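Local coordinates for protein M157 (Murid herpesvirus 1, PDB 2NYK) that serves as a viral MHC class I-like ligand for Ly49 receptors of natural killer cells, at residues A[21-26]-A[103-108]; A[108-113]-A[155-160]; A[180-185]-A[192-197]. The protein carries 1 engineered substitution. All coordinates share one frame; numbering follows the deposited sequence.

Contact 1 (A[21-26]-A[103-108])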
loop_
_atom_site.group_PDB
_atom_site.type_symbol
_atom_site.label_atom_id
_atom_site.label_comp_id
_atom_site.label_asym_id
_atom_site.label_seq_id
_atom_site.Cartn_x
_atom_site.Cartn_y
_atom_site.Cartn_z
ATOM N N PHE A 21 -7.831 7.491 -8.651
ATOM C CA PHE A 21 -6.956 6.674 -7.799
ATOM C C PHE A 21 -7.582 5.318 -7.520
ATOM O O PHE A 21 -8.739 5.100 -7.827
ATOM C CB PHE A 21 -6.589 7.402 -6.497
ATOM C CG PHE A 21 -7.725 7.515 -5.480
ATOM C CD1 PHE A 21 -7.847 6.593 -4.447
ATOM C CD2 PHE A 21 -8.620 8.592 -5.524
ATOM C CE1 PHE A 21 -8.881 6.697 -3.507
ATOM C CE2 PHE A 21 -9.631 8.745 -4.583
ATOM C CZ PHE A 21 -9.778 7.791 -3.555
ATOM N N THR A 22 -6.797 4.411 -6.961
ATOM C CA THR A 22 -7.260 3.064 -6.654
ATOM C C THR A 22 -7.141 2.840 -5.151
ATOM O O THR A 22 -6.328 3.489 -4.464
ATOM C CB THR A 22 -6.435 1.966 -7.414
ATOM O OG1 THR A 22 -5.136 1.835 -6.816
ATOM C CG2 THR A 22 -6.263 2.328 -8.900
ATOM N N MET A 23 -7.992 1.952 -4.644
ATOM C CA MET A 23 -7.966 1.525 -3.268
ATOM C C MET A 23 -8.083 0.012 -3.274
ATOM O O MET A 23 -8.859 -0.568 -4.074
ATOM C CB MET A 23 -9.104 2.165 -2.471
ATOM C CG MET A 23 -9.022 1.930 -0.954
ATOM S SD MET A 23 -10.017 3.130 0.041
ATOM C CE MET A 23 -10.010 4.547 -1.041
ATOM N N GLU A 24 -7.291 -0.633 -2.414
ATOM C CA GLU A 24 -7.270 -2.088 -2.351
ATOM C C GLU A 24 -7.655 -2.465 -0.954
ATOM O O GLU A 24 -6.996 -2.056 0.009
ATOM C CB GLU A 24 -5.882 -2.620 -2.709
ATOM C CG GLU A 24 -5.360 -2.233 -4.155
ATOM C CD GLU A 24 -4.902 -0.775 -4.304
ATOM O OE1 GLU A 24 -4.243 -0.226 -3.403
ATOM O OE2 GLU A 24 -5.210 -0.155 -5.341
ATOM N N PHE A 25 -8.734 -3.226 -0.834
ATOM C CA PHE A 25 -9.231 -3.689 0.453
ATOM C C PHE A 25 -8.909 -5.159 0.531
ATOM O O PHE A 25 -9.254 -5.920 -0.395
ATOM C CB PHE A 25 -10.758 -3.525 0.523
ATOM C CG PHE A 25 -11.242 -2.133 0.299
ATOM C CD1 PHE A 25 -11.363 -1.246 1.370
ATOM C CD2 PHE A 25 -11.596 -1.705 -0.988
ATOM C CE1 PHE A 25 -11.823 0.049 1.170
ATOM C CE2 PHE A 25 -12.052 -0.436 -1.211
ATOM C CZ PHE A 25 -12.196 0.452 -0.128
ATOM N N GLU A 26 -8.239 -5.588 1.601
ATOM C CA GLU A 26 -7.871 -6.987 1.691
ATOM C C GLU A 26 -8.171 -7.565 3.072
ATOM O O GLU A 26 -7.919 -6.922 4.090
ATOM C CB GLU A 26 -6.386 -7.152 1.357
ATOM C CG GLU A 26 -5.869 -8.583 1.474
ATOM C CD GLU A 26 -4.505 -8.739 0.814
ATOM O OE1 GLU A 26 -3.835 -9.752 1.051
ATOM O OE2 GLU A 26 -4.097 -7.848 0.058
ATOM N N CYS A 103 -9.854 -1.731 -6.456
ATOM C CA CYS A 103 -10.857 -0.842 -7.052
ATOM C C CYS A 103 -10.266 0.447 -7.629
ATOM O O CYS A 103 -9.440 1.103 -6.985
ATOM C CB CYS A 103 -11.919 -0.482 -6.007
ATOM S SG CYS A 103 -12.766 -1.903 -5.310
ATOM N N LEU A 104 -10.712 0.794 -8.831
ATOM C CA LEU A 104 -10.343 2.030 -9.475
ATOM C C LEU A 104 -11.493 3.006 -9.342
ATOM O O LEU A 104 -12.610 2.694 -9.738
ATOM C CB LEU A 104 -10.059 1.786 -10.963
ATOM C CG LEU A 104 -9.865 2.987 -11.905
ATOM C CD1 LEU A 104 -8.638 3.837 -11.549
ATOM C CD2 LEU A 104 -9.764 2.498 -13.354
ATOM N N PHE A 105 -11.209 4.185 -8.796
ATOM C CA PHE A 105 -12.220 5.223 -8.635
ATOM C C PHE A 105 -12.063 6.234 -9.750
ATOM O O PHE A 105 -11.180 7.083 -9.698
ATOM C CB PHE A 105 -12.108 5.896 -7.266
ATOM C CG PHE A 105 -12.384 4.973 -6.117
ATOM C CD1 PHE A 105 -13.657 4.505 -5.884
ATOM C CD2 PHE A 105 -11.370 4.553 -5.284
ATOM C CE1 PHE A 105 -13.925 3.633 -4.834
ATOM C CE2 PHE A 105 -11.630 3.674 -4.223
ATOM C CZ PHE A 105 -12.910 3.218 -3.994
ATOM N N LEU A 106 -12.914 6.115 -10.767
ATOM C CA LEU A 106 -12.869 6.968 -11.944
ATOM C C LEU A 106 -14.138 7.840 -11.996
ATOM O O LEU A 106 -15.246 7.320 -12.162
ATOM C CB LEU A 106 -12.752 6.106 -13.209
ATOM C CG LEU A 106 -12.508 6.823 -14.544
ATOM C CD1 LEU A 106 -11.266 7.710 -14.486
ATOM C CD2 LEU A 106 -12.397 5.816 -15.694
ATOM N N GLY A 107 -13.974 9.156 -11.835
ATOM C CA GLY A 107 -15.130 10.030 -11.633
ATOM C C GLY A 107 -15.825 9.536 -10.389
ATOM O O GLY A 107 -15.198 9.394 -9.329
ATOM N N PHE A 108 -17.112 9.241 -10.513
ATOM C CA PHE A 108 -17.828 8.596 -9.411
ATOM C C PHE A 108 -18.209 7.156 -9.743
ATOM O O PHE A 108 -19.144 6.604 -9.166
ATOM C CB PHE A 108 -19.053 9.420 -8.982
ATOM C CG PHE A 108 -18.707 10.718 -8.261
ATOM C CD1 PHE A 108 -17.520 10.852 -7.539
ATOM C CD2 PHE A 108 -19.603 11.784 -8.274
ATOM C CE1 PHE A 108 -17.229 12.041 -6.851
ATOM C CE2 PHE A 108 -19.320 12.965 -7.606
ATOM C CZ PHE A 108 -18.128 13.094 -6.899
#
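F21 and F105 meet on one face of the sheet through opposite choices of first torsion: CG of F21 lies between its backbone N and carbonyl carbon (chi1 72°), whereas CG of F105 is anti to its carbonyl carbon (chi1 -64°). The rings come together at an oblique angle, their planes 49° apart, with F105 CD2 over one face of the F21 ring and 3.7 Å from F21 CE1. M23 meets the neighbouring atom of the F105 ring, its CB in the ring plane at the edge, 3.4 Å from F105 CE2. The thioether bends at chi3, and its CE reaches the edge of the F21 ring. Beneath the side chains the backbones pair antiparallel: F105 N donates to F21 O at 2.8 Å, and M23 and C103 exchange two bonds, M23 N to C103 O at 2.9 Å and C103 N to M23 O. T22 and L104 form the non-hydrogen-bonded pair between them and face the opposite side of the sheet, where T22 CG2 touches L104 CD1 at 3.9 Å. The aromatic face is covered by two helices, F21 and M23 packing on helix 157-173 and C103 on helix 148-154, while strand 35-41 flanks strand 21-30.

Contact 2 (A[108-113]-A[155-160])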
loop_
_atom_site.group_PDB
_atom_site.type_symbol
_atom_site.label_atom_id
_atom_site.label_comp_id
_atom_site.label_asym_id
_atom_site.label_seq_id
_atom_site.Cartn_x
_atom_site.Cartn_y
_atom_site.Cartn_z
ATOM N N PHE A 108 -17.112 9.241 -10.513
ATOM C CA PHE A 108 -17.828 8.596 -9.411
ATOM C C PHE A 108 -18.209 7.156 -9.743
ATOM O O PHE A 108 -19.144 6.604 -9.166
ATOM C CB PHE A 108 -19.053 9.420 -8.982
ATOM C CG PHE A 108 -18.707 10.718 -8.261
ATOM C CD1 PHE A 108 -17.520 10.852 -7.539
ATOM C CD2 PHE A 108 -19.603 11.784 -8.274
ATOM C CE1 PHE A 108 -17.229 12.041 -6.851
ATOM C CE2 PHE A 108 -19.320 12.965 -7.606
ATOM C CZ PHE A 108 -18.128 13.094 -6.899
ATOM N N ASP A 109 -17.486 6.574 -10.693
ATOM C CA ASP A 109 -17.633 5.176 -11.071
ATOM C C ASP A 109 -16.519 4.384 -10.422
ATOM O O ASP A 109 -15.519 4.954 -9.972
ATOM C CB ASP A 109 -17.533 4.993 -12.578
ATOM C CG ASP A 109 -18.795 5.425 -13.300
ATOM O OD1 ASP A 109 -19.896 4.988 -12.888
ATOM O OD2 ASP A 109 -18.682 6.205 -14.273
ATOM N N VAL A 110 -16.714 3.072 -10.368
ATOM C CA VAL A 110 -15.751 2.174 -9.776
ATOM C C VAL A 110 -15.708 0.905 -10.587
ATOM O O VAL A 110 -16.748 0.391 -11.000
ATOM C CB VAL A 110 -16.103 1.826 -8.314
ATOM C CG1 VAL A 110 -15.048 0.930 -7.711
ATOM C CG2 VAL A 110 -16.183 3.088 -7.497
ATOM N N ILE A 111 -14.489 0.428 -10.807
ATOM C CA ILE A 111 -14.227 -0.869 -11.408
ATOM C C ILE A 111 -13.334 -1.635 -10.436
ATOM O O ILE A 111 -12.245 -1.176 -10.111
ATOM C CB ILE A 111 -13.519 -0.694 -12.776
ATOM C CG1 ILE A 111 -14.340 0.260 -13.661
ATOM C CG2 ILE A 111 -13.355 -2.039 -13.461
ATOM C CD1 ILE A 111 -13.683 0.665 -14.967
ATOM N N CYS A 112 -13.814 -2.768 -9.936
ATOM C CA CYS A 112 -13.020 -3.573 -9.003
ATOM C C CYS A 112 -12.699 -4.931 -9.574
ATOM O O CYS A 112 -13.545 -5.572 -10.202
ATOM C CB CYS A 112 -13.715 -3.766 -7.639
ATOM S SG CYS A 112 -14.223 -2.263 -6.752
ATOM N N ASP A 113 -11.468 -5.372 -9.347
ATOM C CA ASP A 113 -11.088 -6.747 -9.628
ATOM C C ASP A 113 -11.125 -7.394 -8.274
ATOM O O ASP A 113 -10.583 -6.856 -7.313
ATOM C CB ASP A 113 -9.696 -6.831 -10.227
ATOM C CG ASP A 113 -9.581 -6.100 -11.568
ATOM O OD1 ASP A 113 -10.507 -6.171 -12.399
ATOM O OD2 ASP A 113 -8.541 -5.446 -11.783
ATOM N N SER A 155 -21.737 2.287 -4.387
ATOM C CA SER A 155 -22.759 3.113 -3.752
ATOM C C SER A 155 -22.211 4.206 -2.841
ATOM O O SER A 155 -22.948 5.101 -2.450
ATOM C CB SER A 155 -23.711 2.231 -2.962
ATOM O OG SER A 155 -24.206 1.201 -3.790
ATOM N N ASN A 156 -20.925 4.126 -2.504
ATOM C CA ASN A 156 -20.330 5.054 -1.554
ATOM C C ASN A 156 -19.101 5.753 -2.118
ATOM O O ASN A 156 -18.288 6.277 -1.373
ATOM C CB ASN A 156 -19.995 4.312 -0.253
ATOM C CG ASN A 156 -21.237 3.772 0.433
ATOM O OD1 ASN A 156 -22.004 4.533 1.013
ATOM N ND2 ASN A 156 -21.466 2.462 0.323
ATOM N N VAL A 157 -18.971 5.753 -3.439
ATOM C CA VAL A 157 -17.790 6.315 -4.103
ATOM C C VAL A 157 -17.525 7.766 -3.671
ATOM O O VAL A 157 -16.404 8.099 -3.255
ATOM C CB VAL A 157 -17.917 6.222 -5.647
ATOM C CG1 VAL A 157 -16.708 6.864 -6.347
ATOM C CG2 VAL A 157 -18.009 4.782 -6.047
ATOM N N ARG A 158 -18.547 8.617 -3.764
ATOM C CA ARG A 158 -18.382 10.041 -3.397
ATOM C C ARG A 158 -17.787 10.238 -2.002
ATOM O O ARG A 158 -16.875 11.039 -1.822
ATOM C CB ARG A 158 -19.712 10.801 -3.458
ATOM C CG ARG A 158 -20.281 11.005 -4.853
ATOM C CD ARG A 158 -21.686 11.660 -4.755
ATOM N NE ARG A 158 -22.261 12.013 -6.058
ATOM C CZ ARG A 158 -22.815 11.140 -6.903
ATOM N NH1 ARG A 158 -22.856 9.845 -6.589
ATOM N NH2 ARG A 158 -23.331 11.565 -8.065
ATOM N N GLU A 159 -18.322 9.509 -1.015
ATOM C CA GLU A 159 -17.840 9.624 0.347
ATOM C C GLU A 159 -16.372 9.176 0.458
ATOM O O GLU A 159 -15.567 9.849 1.099
ATOM C CB GLU A 159 -18.725 8.818 1.316
ATOM C CG GLU A 159 -18.488 9.189 2.754
ATOM C CD GLU A 159 -19.238 8.313 3.740
ATOM O OE1 GLU A 159 -20.296 7.721 3.378
ATOM O OE2 GLU A 159 -18.767 8.239 4.898
ATOM N N ILE A 160 -16.047 8.028 -0.145
ATOM C CA ILE A 160 -14.673 7.485 -0.100
ATOM C C ILE A 160 -13.659 8.440 -0.724
ATOM O O ILE A 160 -12.640 8.760 -0.112
ATOM C CB ILE A 160 -14.594 6.080 -0.749
ATOM C CG1 ILE A 160 -15.521 5.081 -0.002
ATOM C CG2 ILE A 160 -13.171 5.560 -0.696
ATOM C CD1 ILE A 160 -15.795 3.752 -0.782
#
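R158 lays its methylene chain across one face of the F108 ring: CG sits over the centre, 3.4 Å from the centroid and 8° off the ring normal, a CH-pi contact. Further along the same side chain NE comes to 3.5 Å from F108 CE2, and the guanidinium in turn receives F108 CD2 over one of its own faces, displaced toward the rim. The two planes stand 44° apart, so the charged group is tilted against the ring and does not lie flat upon it. The F108 and R158 side chains cross at about a right angle. R158 CG is anti to its carbonyl carbon (chi1 -69°), which sets this methylene over the ring, and the chain then runs extended from CG to NE.

V157, in the first turn of the helix, meets the backbone of the turn: its CG1 lies 3.7 Å from F108 CA and 4.2 Å from CD1 of the F108 ring, approaching the ring obliquely. V110 turns toward the same valine from the start of strand 109-118, and both also rest on F105 of the adjoining strand. The ring of F17 meets F108 edge-to-face. The N-terminal end of helix 157-173 is thereby seated on the turn between strands 96-106 and 109-118. No hydrogen bond crosses between 108-113 and 155-160. The contact depends on dispersion, through V157 CG1 against F108 and the R158 methylene on its ring, with a probable electrostatic contribution from the arginine near the aromatic ring.

Contact 3 (A[180-185]-A[192-197]). With NAG (2-acetamido-2-deoxy-beta-D-glucopyranose), chain C.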
loop_
_atom_site.group_PDB
_atom_site.type_symbol
_atom_site.label_atom_id
_atom_site.label_comp_id
_atom_site.label_asym_id
_atom_site.label_seq_id
_atom_site.Cartn_x
_atom_site.Cartn_y
_atom_site.Cartn_z
ATOM N N THR A 180 12.662 11.887 -0.857
ATOM C CA THR A 180 13.270 10.600 -0.544
ATOM C C THR A 180 14.640 10.793 0.123
ATOM O O THR A 180 15.498 11.500 -0.412
ATOM C CB THR A 180 13.401 9.752 -1.828
ATOM O OG1 THR A 180 12.120 9.689 -2.478
ATOM C CG2 THR A 180 13.892 8.345 -1.503
ATOM N N GLU A 181 14.841 10.206 1.300
ATOM C CA GLU A 181 16.100 10.410 2.024
ATOM C C GLU A 181 16.981 9.190 1.846
ATOM O O GLU A 181 16.471 8.090 1.861
ATOM C CB GLU A 181 15.833 10.690 3.495
ATOM C CG GLU A 181 14.904 11.904 3.700
ATOM C CD GLU A 181 14.389 12.043 5.119
ATOM O OE1 GLU A 181 14.336 11.029 5.857
ATOM O OE2 GLU A 181 14.056 13.186 5.501
ATOM N N VAL A 182 18.293 9.402 1.671
ATOM C CA VAL A 182 19.261 8.332 1.373
ATOM C C VAL A 182 20.566 8.474 2.170
ATOM O O VAL A 182 21.251 9.489 2.090
ATOM C CB VAL A 182 19.551 8.238 -0.151
ATOM C CG1 VAL A 182 20.521 7.091 -0.462
ATOM C CG2 VAL A 182 18.251 8.049 -0.918
ATOM N N GLU A 183 20.872 7.451 2.963
ATOM C CA GLU A 183 22.105 7.359 3.725
ATOM C C GLU A 183 22.978 6.314 3.047
ATOM O O GLU A 183 22.729 5.103 3.172
ATOM C CB GLU A 183 21.812 6.962 5.172
ATOM C CG GLU A 183 20.930 7.977 5.906
ATOM C CD GLU A 183 20.289 7.429 7.159
ATOM O OE1 GLU A 183 19.415 6.543 7.072
ATOM O OE2 GLU A 183 20.638 7.909 8.254
ATOM N N PHE A 184 23.979 6.798 2.305
ATOM C CA PHE A 184 24.860 5.944 1.519
ATOM C C PHE A 184 26.300 6.201 1.960
ATOM O O PHE A 184 26.889 7.242 1.629
ATOM C CB PHE A 184 24.654 6.203 0.017
ATOM C CG PHE A 184 25.486 5.322 -0.889
ATOM C CD1 PHE A 184 25.739 3.991 -0.573
ATOM C CD2 PHE A 184 25.990 5.829 -2.086
ATOM C CE1 PHE A 184 26.502 3.193 -1.414
ATOM C CE2 PHE A 184 26.760 5.039 -2.938
ATOM C CZ PHE A 184 27.010 3.715 -2.604
ATOM N N TRP A 185 26.841 5.254 2.735
ATOM C CA TRP A 185 28.180 5.407 3.302
ATOM C C TRP A 185 28.965 4.085 3.281
ATOM O O TRP A 185 28.416 3.037 2.892
ATOM C CB TRP A 185 28.089 5.985 4.717
ATOM C CG TRP A 185 27.626 5.040 5.787
ATOM C CD1 TRP A 185 28.386 4.520 6.795
ATOM C CD2 TRP A 185 26.294 4.528 5.983
ATOM N NE1 TRP A 185 27.623 3.711 7.598
ATOM C CE2 TRP A 185 26.335 3.692 7.122
ATOM C CE3 TRP A 185 25.073 4.692 5.306
ATOM C CZ2 TRP A 185 25.199 3.020 7.604
ATOM C CZ3 TRP A 185 23.941 4.016 5.786
ATOM C CH2 TRP A 185 24.014 3.200 6.924
ATOM N N THR A 192 29.621 -1.523 2.486
ATOM C CA THR A 192 28.843 -0.407 1.967
ATOM C C THR A 192 27.366 -0.586 2.322
ATOM O O THR A 192 26.828 -1.698 2.222
ATOM C CB THR A 192 29.012 -0.327 0.446
ATOM O OG1 THR A 192 30.399 -0.137 0.146
ATOM C CG2 THR A 192 28.232 0.809 -0.137
ATOM N N THR A 193 26.715 0.508 2.747
ATOM C CA THR A 193 25.294 0.452 3.090
ATOM C C THR A 193 24.533 1.585 2.423
ATOM O O THR A 193 25.037 2.709 2.297
ATOM C CB THR A 193 25.071 0.544 4.616
ATOM O OG1 THR A 193 26.003 -0.321 5.285
ATOM C CG2 THR A 193 23.641 0.115 4.985
ATOM N N CYS A 194 23.313 1.284 2.001
ATOM C CA CYS A 194 22.418 2.310 1.490
ATOM C C CYS A 194 21.038 2.141 2.112
ATOM O O CYS A 194 20.373 1.129 1.886
ATOM C CB CYS A 194 22.342 2.258 -0.035
ATOM S SG CYS A 194 21.535 3.713 -0.711
ATOM N N VAL A 195 20.642 3.119 2.924
ATOM C CA VAL A 195 19.359 3.111 3.603
ATOM C C VAL A 195 18.486 4.197 2.988
ATOM O O VAL A 195 18.814 5.388 3.064
ATOM C CB VAL A 195 19.499 3.362 5.127
ATOM C CG1 VAL A 195 18.137 3.350 5.791
ATOM C CG2 VAL A 195 20.456 2.349 5.773
ATOM N N VAL A 196 17.380 3.783 2.369
ATOM C CA VAL A 196 16.443 4.726 1.759
ATOM C C VAL A 196 15.138 4.793 2.553
ATOM O O VAL A 196 14.515 3.769 2.776
ATOM C CB VAL A 196 16.189 4.348 0.279
ATOM C CG1 VAL A 196 15.185 5.298 -0.376
ATOM C CG2 VAL A 196 17.508 4.364 -0.489
ATOM N N THR A 197 14.759 6.007 2.973
ATOM C CA THR A 197 13.571 6.301 3.767
ATOM C C THR A 197 12.551 7.101 2.970
ATOM O O THR A 197 12.878 8.129 2.339
ATOM C CB THR A 197 13.955 7.105 5.057
ATOM O OG1 THR A 197 14.962 6.387 5.774
ATOM C CG2 THR A 197 12.741 7.291 5.973
HETATM C C1 NAG C . 30.976 0.209 11.509
HETATM C C2 NAG C . 29.605 -0.385 11.801
HETATM C C3 NAG C . 29.367 -0.523 13.303
HETATM C C4 NAG C . 30.511 -1.315 13.954
HETATM C C5 NAG C . 31.876 -0.733 13.536
HETATM C C6 NAG C . 33.028 -1.583 14.088
HETATM C C7 NAG C . 27.994 0.044 10.052
HETATM C C8 NAG C . 27.264 1.128 9.307
HETATM N N2 NAG C . 28.580 0.437 11.184
HETATM O O3 NAG C . 28.116 -1.164 13.483
HETATM O O4 NAG C . 30.375 -1.316 15.366
HETATM O O5 NAG C . 31.971 -0.625 12.109
HETATM O O6 NAG C . 34.249 -1.273 13.433
HETATM O O7 NAG C . 28.025 -1.125 9.617
HETATM O O HOH W 1 17.503 7.039 4.858
HETATM O O HOH W 2 28.255 1.473 4.726
#
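Residues 180-185 and 192-197 form the two arms of an antiparallel beta hairpin in the C-terminal beta domain, flanked by strands 262-267 and 227-233. Six backbone hydrogen bonds join E181 with T197, E183 with V195 and W185 with T193; E183 N reaches V195 O at 2.9 Å, nearly straight. On the face of these residues, W185 has CG between its backbone N and carbonyl carbon (chi1 75°), and T193 CB lies over the six-membered ring, 3.8 Å from its centroid, in a CH-pi contact. V195 CG2 meets the indole edge, 3.8 Å from W185 CH2. NAG C8, from a glycan attached to the protein and not a pocket ligand, nears the pyrrole side of the rim, 3.1 Å from W185 NE1. T193 OG1 donates to one water; another joins E183 OE1, V195 O and T197 OG1. E183 is salt-bridged to R260, and E181 to K262. The opposite face is apolar: V182 CG1 packs 3.5 Å from C194 SG, and V182 CG2 touches V196 CG2. The F184 ring turns its edge to T193 O, 3.2 Å from CD1. C194 is disulfide-bonded to C241 on strand 241-245, consistent with the intersheet disulfide of the immunoglobulin-like alpha3 domain of MHC class I molecules.

From the N terminus, strand 21-30 pairs with strand 96-106, so contact 1 closes a loop of 76 residues that contains helix 71-90. Contact 2 opens as contact 1 ends, sharing F108, and closes a second loop when the chain returns through helix 148-154 to start helix 157-173. The C103–C112 disulfide staples strands 96-106 and 109-118 within the sheet, while M23 against I160 joins that sheet to helix 157-173. Contact 3 follows in series as a short hairpin, its centre about 33 Å from that of contact 1 and about 39 Å from that of contact 2. None of the loops nest or cross; helix 157-173 leads from the platform to the C-terminal beta domain.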